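Local coordinates for regulatory protein of LacI family (Chloroflexus aggregans, PDB 3BBL) that is a LacI-family transcriptional regulator that probably senses a small effector in the cleft of its periplasmic-binding-protein-like domain, at residues L27-R32 / P242-G247; D54-L59 / D77-F82; N141-G146 / G222-P227. All blocks are in the same frame, centred on the assembly; numbering follows the deposited sequence.

In the fold
The chain folds into two alpha/beta lobes in the manner of the LacI-family effector domain. Contacts 1 and 2 lie in the lobe that holds the N-terminus, their centres about 23 Å apart. Contact 2 joins two helices that follow one another on the same lobe, whereas in contact 1 the chain has crossed back from the second lobe when it enters helix 243-258, which lies beside helix 23-36. Contact 3 belongs to the second lobe, at its inner edge, where relatives bind their effector. Its centre is about 19 Å from that of contact 1 and about 28 Å from that of contact 2. No two contacts touch; the nearest atoms of contacts 1 and 3 are about 7 Å apart.

Contact 1. Residues L27-R32 / P242-G247; sequences LSSMVR and PIAEAG
Ser29 and Met30 meet Ala244 and Gly247 where helix segments 27-32 and 243-247 run in roughly the same direction, their axes at 36° and 7.8 Å apart at closest approach. The backbones come near each other at two points, Ser29 to Ala244 and Met30 to Gly247, the latter pair with CA atoms 5.1 Å apart. The one hydrogen bond between the segments runs from Ser29 OG to Ala244 O over a short 2.6 Å. A chi1 of 177° turns OG away from its own N and toward the other helix, and it meets the carbonyl at a C=O...donor angle of 125°, tilted out of the carbonyl plane. The serine thus attaches one helix to a backbone carbonyl in the first turn of the other. Ala244 CB lies beside the hydroxyl, 4.1 Å from Ser29 OG. One turn on, Gly247 presents bare backbone to the neighbouring helix. A beta carbon on it would point at Ser29 OG and crowd the CG of Met30, which is consistent with the close approach here. Met30, modelled as selenomethionine, sets its CG 3.4 Å from Gly247 O, and its side chain also touches Ile251. On helix 23-36, Leu27 packs on Leu27 of the second subunit, and Ser28 OG bonds to Trp11 NE1 of that chain. A helix of the N-terminal lobe thus packs near-parallel against the first turn of the helix entered after the chain returns. Pro242 occupies the N-cap of helix 243-258; Ile243 and Ala246 pack on Phe93 of strand 90-93, and Ala246 also touches Leu270 of strand 267-275.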
# COMPACT_ATOMS: atom_id res chain seq x y z
N LEU A 27 8.01 4.54 6.34
CA LEU A 27 8.99 5.42 5.71
C LEU A 27 8.58 6.89 5.73
O LEU A 27 9.40 7.77 6.02
CB LEU A 27 9.27 4.96 4.28
CG LEU A 27 10.35 5.74 3.51
CD1 LEU A 27 11.68 5.73 4.28
CD2 LEU A 27 10.53 5.13 2.14
N SER A 28 7.31 7.17 5.43
CA SER A 28 6.84 8.56 5.44
C SER A 28 7.10 9.14 6.82
O SER A 28 7.63 10.24 6.96
CB SER A 28 5.35 8.64 5.13
OG SER A 28 5.09 8.27 3.79
N SER A 29 6.73 8.38 7.84
CA SER A 29 6.91 8.80 9.22
C SER A 29 8.39 9.05 9.55
O SER A 29 8.72 10.04 10.19
CB SER A 29 6.33 7.76 10.16
OG SER A 29 6.57 8.11 11.51
N MSE A 30 9.27 8.15 9.11
CA MSE A 30 10.69 8.32 9.38
C MSE A 30 11.24 9.55 8.66
O MSE A 30 11.96 10.36 9.25
CB MSE A 30 11.50 7.07 8.99
CG MSE A 30 11.23 5.91 9.91
SE MSE A 30 12.65 4.53 9.92
CE MSE A 30 12.49 4.03 8.05
N VAL A 31 10.87 9.71 7.39
CA VAL A 31 11.34 10.84 6.61
C VAL A 31 10.97 12.17 7.25
O VAL A 31 11.78 13.09 7.30
CB VAL A 31 10.78 10.79 5.18
CG1 VAL A 31 11.06 12.11 4.46
CG2 VAL A 31 11.41 9.63 4.43
N ARG A 32 9.74 12.28 7.74
CA ARG A 32 9.29 13.53 8.36
C ARG A 32 9.93 13.77 9.72
O ARG A 32 10.21 14.90 10.09
CB ARG A 32 7.77 13.53 8.50
CG ARG A 32 7.06 13.55 7.18
CD ARG A 32 5.60 13.89 7.33
NE ARG A 32 5.17 14.70 6.20
CZ ARG A 32 5.49 15.98 6.04
NH1 ARG A 32 6.22 16.61 6.94
NH2 ARG A 32 5.11 16.62 4.95
N PRO A 242 0.71 0.47 15.43
CA PRO A 242 1.09 1.88 15.28
C PRO A 242 2.40 2.02 14.51
O PRO A 242 3.46 2.31 15.07
CB PRO A 242 1.20 2.34 16.73
CG PRO A 242 1.79 1.13 17.39
CD PRO A 242 1.02 -0.03 16.78
N ILE A 243 2.32 1.79 13.20
CA ILE A 243 3.48 1.84 12.32
C ILE A 243 4.12 3.22 12.23
O ILE A 243 5.34 3.33 12.21
CB ILE A 243 3.11 1.34 10.90
CG1 ILE A 243 2.50 -0.06 11.00
CG2 ILE A 243 4.34 1.34 9.99
CD1 ILE A 243 3.36 -1.05 11.78
N ALA A 244 3.30 4.27 12.18
CA ALA A 244 3.85 5.62 12.11
C ALA A 244 4.65 5.92 13.37
O ALA A 244 5.78 6.39 13.30
CB ALA A 244 2.73 6.64 11.92
N GLU A 245 4.06 5.63 14.53
CA GLU A 245 4.73 5.87 15.80
C GLU A 245 6.03 5.07 15.89
O GLU A 245 7.05 5.56 16.37
CB GLU A 245 3.81 5.53 16.97
CG GLU A 245 4.48 5.65 18.33
CD GLU A 245 3.53 5.42 19.51
OE1 GLU A 245 2.62 4.56 19.39
OE2 GLU A 245 3.70 6.09 20.56
N ALA A 246 5.99 3.83 15.41
CA ALA A 246 7.17 2.99 15.44
C ALA A 246 8.26 3.62 14.58
O ALA A 246 9.45 3.56 14.90
CB ALA A 246 6.83 1.60 14.93
N GLY A 247 7.86 4.22 13.47
CA GLY A 247 8.81 4.86 12.59
C GLY A 247 9.47 6.02 13.30
O GLY A 247 10.69 6.16 13.30

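Contact 2. Residues D54-L59 / D77-F82; sequences DIYRDL and DPRVQF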
# COMPACT_ATOMS: atom_id res chain seq x y z
N ASP A 54 27.16 -7.11 2.14
CA ASP A 54 28.10 -6.26 1.41
C ASP A 54 27.69 -4.80 1.39
O ASP A 54 28.49 -3.92 1.72
CB ASP A 54 28.25 -6.77 -0.02
CG ASP A 54 29.38 -7.76 -0.16
OD1 ASP A 54 29.74 -8.40 0.86
OD2 ASP A 54 29.91 -7.90 -1.28
N ILE A 55 26.45 -4.54 1.00
CA ILE A 55 25.92 -3.19 0.92
C ILE A 55 26.06 -2.44 2.25
O ILE A 55 26.32 -1.24 2.27
CB ILE A 55 24.45 -3.21 0.45
CG1 ILE A 55 23.90 -1.78 0.40
CG2 ILE A 55 23.64 -4.10 1.37
CD1 ILE A 55 24.57 -0.89 -0.62
N TYR A 56 25.89 -3.15 3.37
CA TYR A 56 26.04 -2.50 4.67
C TYR A 56 27.50 -2.14 4.88
O TYR A 56 27.83 -1.05 5.35
CB TYR A 56 25.58 -3.43 5.81
CG TYR A 56 24.08 -3.55 5.95
CD1 TYR A 56 23.37 -4.50 5.21
CD2 TYR A 56 23.37 -2.71 6.80
CE1 TYR A 56 21.99 -4.60 5.32
CE2 TYR A 56 21.99 -2.80 6.90
CZ TYR A 56 21.31 -3.75 6.16
OH TYR A 56 19.93 -3.84 6.25
N ARG A 57 28.37 -3.07 4.50
CA ARG A 57 29.82 -2.90 4.61
C ARG A 57 30.25 -1.66 3.81
O ARG A 57 31.04 -0.84 4.28
CB ARG A 57 30.52 -4.15 4.08
CG ARG A 57 31.93 -4.36 4.58
CD ARG A 57 32.71 -5.30 3.66
NE ARG A 57 32.14 -6.65 3.57
CZ ARG A 57 32.14 -7.53 4.56
NH1 ARG A 57 32.67 -7.22 5.73
NH2 ARG A 57 31.62 -8.73 4.37
N ASP A 58 29.71 -1.53 2.60
CA ASP A 58 30.03 -0.41 1.72
C ASP A 58 29.56 0.93 2.28
O ASP A 58 30.33 1.89 2.31
CB ASP A 58 29.38 -0.62 0.35
CG ASP A 58 29.95 -1.81 -0.38
OD1 ASP A 58 30.20 -2.85 0.26
OD2 ASP A 58 30.14 -1.72 -1.61
N LEU A 59 28.31 0.99 2.72
CA LEU A 59 27.76 2.24 3.23
C LEU A 59 28.46 2.75 4.48
O LEU A 59 28.53 3.97 4.70
CB LEU A 59 26.26 2.08 3.49
CG LEU A 59 25.41 1.93 2.22
CD1 LEU A 59 23.96 1.70 2.58
CD2 LEU A 59 25.56 3.17 1.36
N ASP A 77 19.39 -12.72 12.95
CA ASP A 77 19.48 -11.95 11.73
C ASP A 77 20.94 -11.60 11.45
O ASP A 77 21.61 -10.95 12.26
CB ASP A 77 18.66 -10.67 11.85
CG ASP A 77 18.27 -10.09 10.50
OD1 ASP A 77 17.16 -10.41 10.01
OD2 ASP A 77 19.08 -9.34 9.92
N PRO A 78 21.46 -12.03 10.29
CA PRO A 78 22.85 -11.74 9.93
C PRO A 78 23.19 -10.24 9.92
O PRO A 78 24.30 -9.84 10.30
CB PRO A 78 23.01 -12.40 8.56
CG PRO A 78 21.62 -12.38 8.00
CD PRO A 78 20.78 -12.74 9.19
N ARG A 79 22.24 -9.41 9.51
CA ARG A 79 22.46 -7.96 9.48
C ARG A 79 22.69 -7.42 10.90
O ARG A 79 23.53 -6.56 11.11
CB ARG A 79 21.27 -7.25 8.85
CG ARG A 79 21.01 -7.60 7.39
CD ARG A 79 19.66 -7.06 6.95
NE ARG A 79 18.58 -7.60 7.79
CZ ARG A 79 17.32 -7.16 7.77
NH1 ARG A 79 16.98 -6.17 6.95
NH2 ARG A 79 16.42 -7.70 8.58
N VAL A 80 21.92 -7.94 11.85
CA VAL A 80 22.04 -7.51 13.24
C VAL A 80 23.37 -7.97 13.83
O VAL A 80 24.02 -7.24 14.58
CB VAL A 80 20.89 -8.08 14.10
CG1 VAL A 80 21.09 -7.72 15.57
CG2 VAL A 80 19.55 -7.54 13.59
N GLN A 81 23.76 -9.19 13.48
CA GLN A 81 25.00 -9.79 13.95
C GLN A 81 26.16 -8.92 13.46
O GLN A 81 27.03 -8.52 14.24
CB GLN A 81 25.11 -11.20 13.37
CG GLN A 81 25.86 -12.20 14.23
CD GLN A 81 25.93 -13.56 13.55
OE1 GLN A 81 24.91 -14.12 13.14
NE2 GLN A 81 27.15 -14.09 13.43
N PHE A 82 26.15 -8.64 12.17
CA PHE A 82 27.19 -7.84 11.54
C PHE A 82 27.35 -6.46 12.17
O PHE A 82 28.42 -6.12 12.67
CB PHE A 82 26.90 -7.69 10.05
CG PHE A 82 27.85 -6.79 9.33
CD1 PHE A 82 29.20 -7.13 9.22
CD2 PHE A 82 27.41 -5.60 8.77
CE1 PHE A 82 30.09 -6.29 8.55
CE2 PHE A 82 28.29 -4.76 8.10
CZ PHE A 82 29.63 -5.10 7.99
O HOH W 1 18.57 -5.04 4.44
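Tyr56 brings the phenol end of its ring obliquely across Arg79 CG and CD, with OH 3.3 Å from Arg79 CD and CE1 3.8 Å from Arg79 CG. The ring and the guanidinium plane stand 84° apart, so this is no stack. A water joins the two groups instead, 2.6 Å from Tyr56 OH and accepting a bond from Arg79 NH1 in the guanidinium plane. Asp77 grips that guanidinium side-on: NE gives a 2.8 Å bond to the syn lone pair of Asp77 OD2, and NH2 reaches OD1 from above the carboxylate plane. One carboxylate caps helix 78-85, weakly, through Arg79 N, and together with Ser71 O, which also takes a bond from NH2, holds the guanidinium. One turn on, Phe82 touches Tyr56 and Arg57. Its CE2 is 3.8 Å from Tyr56 CB, and its CE1 is 3.9 Å from Arg57 NH1, the Arg57 guanidinium and the Phe82 ring standing 75° apart. Helices 54-61 and 78-85 pack side by side on one face of the parallel sheet, as successive helices of a beta-alpha-beta arrangement, over strand 67-70: Tyr56 packs on its Phe68 and Leu70, and Val80 also on Leu70.

Contact 3. Residues N141-G146 / G222-P227; sequences NDRLQG and GFDDAP
The cleft end of strand 219-223 in a periplasmic-binding-protein-like fold is the setting here, and Arg143 of helix 138-153 lies flat on Phe223, the last residue of that strand. In LacI-family relatives an arginine on this helix and an aspartate in the loop after this strand contact the effector; Arg143 and Asp224 are consistent with that pair. Arg143 and Phe223 come from opposite directions and stack, the guanidinium and ring planes 23° apart and their centres separated by 3.9 Å. The overlap is offset: Arg143 NE sits over the rim of the ring, 3.3 Å from Phe223 CE2. The arginine can reach this far because its chain is extended from CG to NE (chi3 -178°). At the edge of the ring, Asp224 OD2 lies 3.5 Å from Arg143 NH1, a long salt bridge whose exact geometry is doubtful, with carboxylate and guanidinium planes 45° apart. The doubt comes from the carboxylate itself, since the model sets Asp224 OD2 only 2.7 Å from Phe223 O, an acceptor like itself. Replacing the arginine by an alanine here would probably lose the stack on Phe223 and leave Asp224 without its positive mate. Around the pair, Trp133 packs on the arginine and Thr113 of helix 109-123 touches the phenylalanine. Further along the loop, Asp225 forms salt bridges with Arg240 and Arg277. The stack begins before the guanidinium: Arg143 CD stands almost straight above the middle of the Phe223 ring in a CH-pi contact, 3.9 Å from its centroid.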
# COMPACT_ATOMS: atom_id res chain seq x y z
N ASN A 141 5.39 -16.53 15.68
CA ASN A 141 5.34 -17.13 17.00
C ASN A 141 4.83 -16.15 18.03
O ASN A 141 4.12 -16.53 18.95
CB ASN A 141 6.72 -17.64 17.40
CG ASN A 141 7.22 -18.72 16.48
OD1 ASN A 141 6.44 -19.50 15.94
ND2 ASN A 141 8.53 -18.77 16.29
N ASP A 142 5.19 -14.87 17.90
CA ASP A 142 4.72 -13.88 18.86
C ASP A 142 3.21 -13.79 18.80
O ASP A 142 2.53 -13.86 19.82
CB ASP A 142 5.31 -12.50 18.56
CG ASP A 142 6.70 -12.33 19.11
OD1 ASP A 142 7.67 -12.66 18.41
OD2 ASP A 142 6.83 -11.88 20.27
N ARG A 143 2.69 -13.65 17.59
CA ARG A 143 1.25 -13.54 17.39
C ARG A 143 0.51 -14.82 17.79
O ARG A 143 -0.56 -14.75 18.37
CB ARG A 143 0.96 -13.17 15.94
CG ARG A 143 1.50 -11.78 15.59
CD ARG A 143 1.26 -11.43 14.13
NE ARG A 143 1.81 -10.13 13.81
CZ ARG A 143 1.82 -9.60 12.59
NH1 ARG A 143 1.29 -10.25 11.57
NH2 ARG A 143 2.35 -8.41 12.40
N LEU A 144 1.09 -15.97 17.48
CA LEU A 144 0.46 -17.23 17.84
C LEU A 144 0.42 -17.38 19.36
O LEU A 144 -0.55 -17.91 19.92
CB LEU A 144 1.22 -18.40 17.23
CG LEU A 144 0.72 -19.79 17.63
CD1 LEU A 144 -0.77 -19.92 17.35
CD2 LEU A 144 1.50 -20.84 16.86
N GLN A 145 1.47 -16.90 20.02
CA GLN A 145 1.58 -16.98 21.48
C GLN A 145 0.40 -16.32 22.18
O GLN A 145 -0.13 -16.86 23.16
CB GLN A 145 2.90 -16.34 21.93
CG GLN A 145 3.24 -16.50 23.41
CD GLN A 145 3.20 -17.94 23.88
OE1 GLN A 145 3.76 -18.84 23.23
NE2 GLN A 145 2.54 -18.18 25.01
N GLY A 146 -0.02 -15.16 21.68
CA GLY A 146 -1.14 -14.45 22.28
C GLY A 146 -2.41 -15.28 22.26
O GLY A 146 -3.21 -15.25 23.20
N GLY A 222 -8.68 -10.29 11.60
CA GLY A 222 -7.40 -10.34 10.93
C GLY A 222 -6.31 -9.61 11.69
O GLY A 222 -6.46 -9.30 12.87
N PHE A 223 -5.21 -9.34 10.99
CA PHE A 223 -4.07 -8.64 11.58
C PHE A 223 -3.40 -7.76 10.54
O PHE A 223 -3.14 -8.21 9.42
CB PHE A 223 -3.07 -9.65 12.14
CG PHE A 223 -2.27 -9.14 13.32
CD1 PHE A 223 -2.53 -9.62 14.61
CD2 PHE A 223 -1.25 -8.20 13.15
CE1 PHE A 223 -1.79 -9.17 15.71
CE2 PHE A 223 -0.50 -7.75 14.24
CZ PHE A 223 -0.77 -8.24 15.52
N ASP A 224 -3.16 -6.51 10.97
CA ASP A 224 -2.54 -5.36 10.28
C ASP A 224 -3.49 -4.34 9.69
O ASP A 224 -3.05 -3.41 9.04
CB ASP A 224 -1.47 -5.67 9.19
CG ASP A 224 -0.97 -7.07 9.20
OD1 ASP A 224 -0.95 -7.61 8.07
OD2 ASP A 224 -0.61 -7.63 10.25
N ASP A 225 -4.78 -4.52 9.91
CA ASP A 225 -5.78 -3.56 9.45
C ASP A 225 -5.38 -2.84 8.16
O ASP A 225 -5.32 -1.62 8.11
CB ASP A 225 -6.02 -2.57 10.58
CG ASP A 225 -7.17 -1.64 10.32
OD1 ASP A 225 -8.07 -2.03 9.56
OD2 ASP A 225 -7.19 -0.53 10.89
N ALA A 226 -5.08 -3.61 7.13
CA ALA A 226 -4.68 -3.06 5.85
C ALA A 226 -5.75 -2.12 5.32
O ALA A 226 -6.94 -2.28 5.60
CB ALA A 226 -4.45 -4.17 4.86
N PRO A 227 -5.33 -1.11 4.55
CA PRO A 227 -6.30 -0.17 4.00
C PRO A 227 -7.34 -0.91 3.18
O PRO A 227 -7.01 -1.84 2.46
CB PRO A 227 -5.44 0.76 3.16
CG PRO A 227 -4.36 -0.15 2.68
CD PRO A 227 -4.01 -0.92 3.93